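Local coordinates for putative L-alanine-DL-glutamate epimerase (Burkholderia xenovorans, PDB 3GO2), which probably acts as a magnesium-dependent racemase or epimerase of the mandelate racemase/muconate lactonizing enzyme family, at the interface of chains A and B. Numbering follows the deposited sequence. Chains: chain A/B, Putative L-alanine-DL-glutamate epimerase.

The interface of chains A and B. Residues chain A 274, 278, 282, 306-307, 310-311; chain B 274, 278, 282, 306-307, 310-311.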
loop_
_atom_site.group_PDB
_atom_site.type_symbol
_atom_site.label_atom_id
_atom_site.label_comp_id
_atom_site.label_asym_id
_atom_site.label_seq_id
_atom_site.Cartn_x
_atom_site.Cartn_y
_atom_site.Cartn_z
ATOM N N ILE A 274 -13.765 -16.136 -10.047
ATOM C CA ILE A 274 -13.324 -14.785 -9.777
ATOM C C ILE A 274 -12.217 -14.779 -8.715
ATOM O O ILE A 274 -11.241 -14.034 -8.836
ATOM C CB ILE A 274 -14.496 -13.900 -9.340
ATOM C CG1 ILE A 274 -15.443 -13.619 -10.519
ATOM C CG2 ILE A 274 -13.954 -12.582 -8.693
ATOM C CD1 ILE A 274 -16.651 -12.822 -10.126
ATOM N N LYS A 278 -8.728 -12.696 -9.374
ATOM C CA LYS A 278 -8.683 -11.414 -8.689
ATOM C C LYS A 278 -7.272 -10.926 -8.372
ATOM O O LYS A 278 -6.981 -9.767 -8.643
ATOM C CB LYS A 278 -9.565 -11.443 -7.443
ATOM C CG LYS A 278 -9.488 -10.182 -6.568
ATOM C CD LYS A 278 -10.464 -10.276 -5.392
ATOM C CE LYS A 278 -9.987 -9.477 -4.193
ATOM N NZ LYS A 278 -9.776 -8.001 -4.501
ATOM N N ASP A 282 -5.907 -7.294 -9.623
ATOM C CA ASP A 282 -5.511 -6.304 -8.603
ATOM C C ASP A 282 -4.064 -5.813 -8.807
ATOM O O ASP A 282 -3.746 -4.654 -8.498
ATOM C CB ASP A 282 -5.659 -6.908 -7.215
ATOM C CG ASP A 282 -7.124 -7.053 -6.787
ATOM O OD1 ASP A 282 -8.024 -6.532 -7.463
ATOM O OD2 ASP A 282 -7.320 -7.668 -5.738
ATOM N N ALA A 306 -17.634 -10.836 -16.509
ATOM C CA ALA A 306 -18.162 -9.604 -15.930
ATOM C C ALA A 306 -17.163 -8.913 -15.024
ATOM O O ALA A 306 -17.084 -7.671 -15.006
ATOM C CB ALA A 306 -19.472 -9.877 -15.152
ATOM N N PHE A 307 -16.427 -9.713 -14.255
ATOM C CA PHE A 307 -15.406 -9.213 -13.345
ATOM C C PHE A 307 -14.281 -8.547 -14.150
ATOM O O PHE A 307 -13.866 -7.415 -13.828
ATOM C CB PHE A 307 -14.887 -10.375 -12.482
ATOM C CG PHE A 307 -13.751 -10.011 -11.585
ATOM C CD1 PHE A 307 -13.863 -8.993 -10.651
ATOM C CD2 PHE A 307 -12.591 -10.754 -11.606
ATOM C CE1 PHE A 307 -12.816 -8.722 -9.798
ATOM C CE2 PHE A 307 -11.556 -10.487 -10.763
ATOM C CZ PHE A 307 -11.655 -9.448 -9.880
ATOM N N ALA A 310 -15.249 -5.090 -15.575
ATOM C CA ALA A 310 -15.177 -3.947 -14.639
ATOM C C ALA A 310 -13.777 -3.401 -14.499
ATOM O O ALA A 310 -13.612 -2.215 -14.165
ATOM C CB ALA A 310 -15.767 -4.349 -13.248
ATOM N N HIS A 311 -12.772 -4.246 -14.803
ATOM C CA HIS A 311 -11.363 -3.884 -14.852
ATOM C C HIS A 311 -10.924 -3.451 -16.263
ATOM O O HIS A 311 -9.747 -3.231 -16.502
ATOM C CB HIS A 311 -10.494 -5.078 -14.424
ATOM C CG HIS A 311 -10.454 -5.325 -12.940
ATOM N ND1 HIS A 311 -9.504 -4.736 -12.126
ATOM C CD2 HIS A 311 -11.199 -6.120 -12.137
ATOM C CE1 HIS A 311 -9.683 -5.153 -10.881
ATOM N NE2 HIS A 311 -10.696 -5.996 -10.861
ATOM N N ILE B 274 -20.485 -3.495 -10.906
ATOM C CA ILE B 274 -19.305 -3.917 -10.184
ATOM C C ILE B 274 -18.345 -2.737 -9.981
ATOM O O ILE B 274 -17.759 -2.588 -8.906
ATOM C CB ILE B 274 -18.599 -5.069 -10.906
ATOM C CG1 ILE B 274 -19.423 -6.364 -10.810
ATOM C CG2 ILE B 274 -17.153 -5.247 -10.337
ATOM C CD1 ILE B 274 -18.815 -7.505 -11.570
ATOM N N LYS B 278 -16.806 -1.939 -6.247
ATOM C CA LYS B 278 -15.444 -2.414 -6.071
ATOM C C LYS B 278 -14.641 -1.633 -5.033
ATOM O O LYS B 278 -14.004 -2.261 -4.195
ATOM C CB LYS B 278 -14.721 -2.477 -7.415
ATOM C CG LYS B 278 -13.230 -2.839 -7.330
ATOM C CD LYS B 278 -12.619 -2.954 -8.729
ATOM C CE LYS B 278 -11.137 -2.630 -8.729
ATOM N NZ LYS B 278 -10.327 -3.521 -7.797
ATOM N N ASP B 282 -12.856 -3.461 -1.855
ATOM C CA ASP B 282 -11.388 -3.382 -1.735
ATOM C C ASP B 282 -10.952 -2.793 -0.378
ATOM O O ASP B 282 -9.893 -3.163 0.154
ATOM C CB ASP B 282 -10.823 -2.539 -2.868
ATOM C CG ASP B 282 -10.868 -3.259 -4.220
ATOM O OD1 ASP B 282 -11.161 -4.464 -4.274
ATOM O OD2 ASP B 282 -10.563 -2.582 -5.202
ATOM N N ALA B 306 -22.236 -12.016 -7.881
ATOM C CA ALA B 306 -21.083 -12.890 -8.078
ATOM C C ALA B 306 -19.792 -12.268 -7.583
ATOM O O ALA B 306 -18.929 -12.970 -7.025
ATOM C CB ALA B 306 -20.936 -13.283 -9.568
ATOM N N PHE B 307 -19.649 -10.964 -7.815
ATOM C CA PHE B 307 -18.481 -10.209 -7.385
ATOM C C PHE B 307 -18.414 -10.193 -5.851
ATOM O O PHE B 307 -17.349 -10.476 -5.268
ATOM C CB PHE B 307 -18.553 -8.792 -7.974
ATOM C CG PHE B 307 -17.465 -7.880 -7.512
ATOM C CD1 PHE B 307 -16.127 -8.196 -7.695
ATOM C CD2 PHE B 307 -17.777 -6.652 -6.971
ATOM C CE1 PHE B 307 -15.150 -7.307 -7.310
ATOM C CE2 PHE B 307 -16.811 -5.772 -6.590
ATOM C CZ PHE B 307 -15.494 -6.113 -6.729
ATOM N N ALA B 310 -17.280 -13.555 -4.325
ATOM C CA ALA B 310 -15.826 -13.822 -4.326
ATOM C C ALA B 310 -15.113 -13.157 -3.175
ATOM O O ALA B 310 -14.046 -13.637 -2.754
ATOM C CB ALA B 310 -15.200 -13.400 -5.696
ATOM N N HIS B 311 -15.724 -12.087 -2.630
ATOM C CA HIS B 311 -15.270 -11.381 -1.441
ATOM C C HIS B 311 -15.916 -11.933 -0.156
ATOM O O HIS B 311 -15.734 -11.374 0.914
ATOM C CB HIS B 311 -15.615 -9.886 -1.549
ATOM C CG HIS B 311 -14.707 -9.096 -2.452
ATOM N ND1 HIS B 311 -13.561 -8.484 -1.984
ATOM C CD2 HIS B 311 -14.796 -8.780 -3.765
ATOM C CE1 HIS B 311 -12.978 -7.835 -2.982
ATOM N NE2 HIS B 311 -13.708 -7.992 -4.068
HETATM O O HOH W 1 -12.218 -6.359 -5.849
HETATM O O HOH W 2 -10.616 -6.729 -8.119
#
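In this two-fold patch between two subunits of the mandelate racemase/muconate lactonizing enzyme family, helix 273-282 of each chain packs against helix 298-310 and the following His311 of the other; the deposited assembly is an octamer, though the structure alone does not prove this pairing in solution. Every contact has a twin with the chains exchanged.

The apolar part centres on the axis, where the A:Phe307 and B:Phe307 side chains cross at about a right angle, their ring planes only some 30° apart, and meet rim to rim, CE1 to CE1 at 3.7 Å. Each ring is clamped within its own chain: A:Ile274 CG2 sits over the centre of one face of A:Phe307, and A:His311 CD2 lies nearer the rim of the other. That same CG2 methyl, anti to the backbone N, presses tightly on B:Ala310 CB at 3.3 Å, while CD1 reaches toward the B:Ala306 carbonyl.

The polar part is a water-bridged charge cluster. A:Lys278 runs out with CG anti to the backbone N and bends at chi4 (58°), so NZ bonds A:Asp282 OD2 at 2.8 Å on its syn lone pair. The chain's end crosses B:His311 at about a right angle, NZ 3.5 Å from the imidazole CE1. A longer salt bridge joins A:Lys278 NZ to B:Asp282 OD1 at 3.8 Å. The two lysine NZ atoms, A:Lys278 and B:Lys278, lie 5.6 Å apart, a repulsion the aspartates probably ease. Water 1, in the B:His311 ring plane, makes a bent bond with NE2 (140° at H), a short one with B:Asp282 OD1 (2.7 Å) and a long one with A:Lys278 NZ (3.2 Å); it also bonds water 2, its symmetry twin.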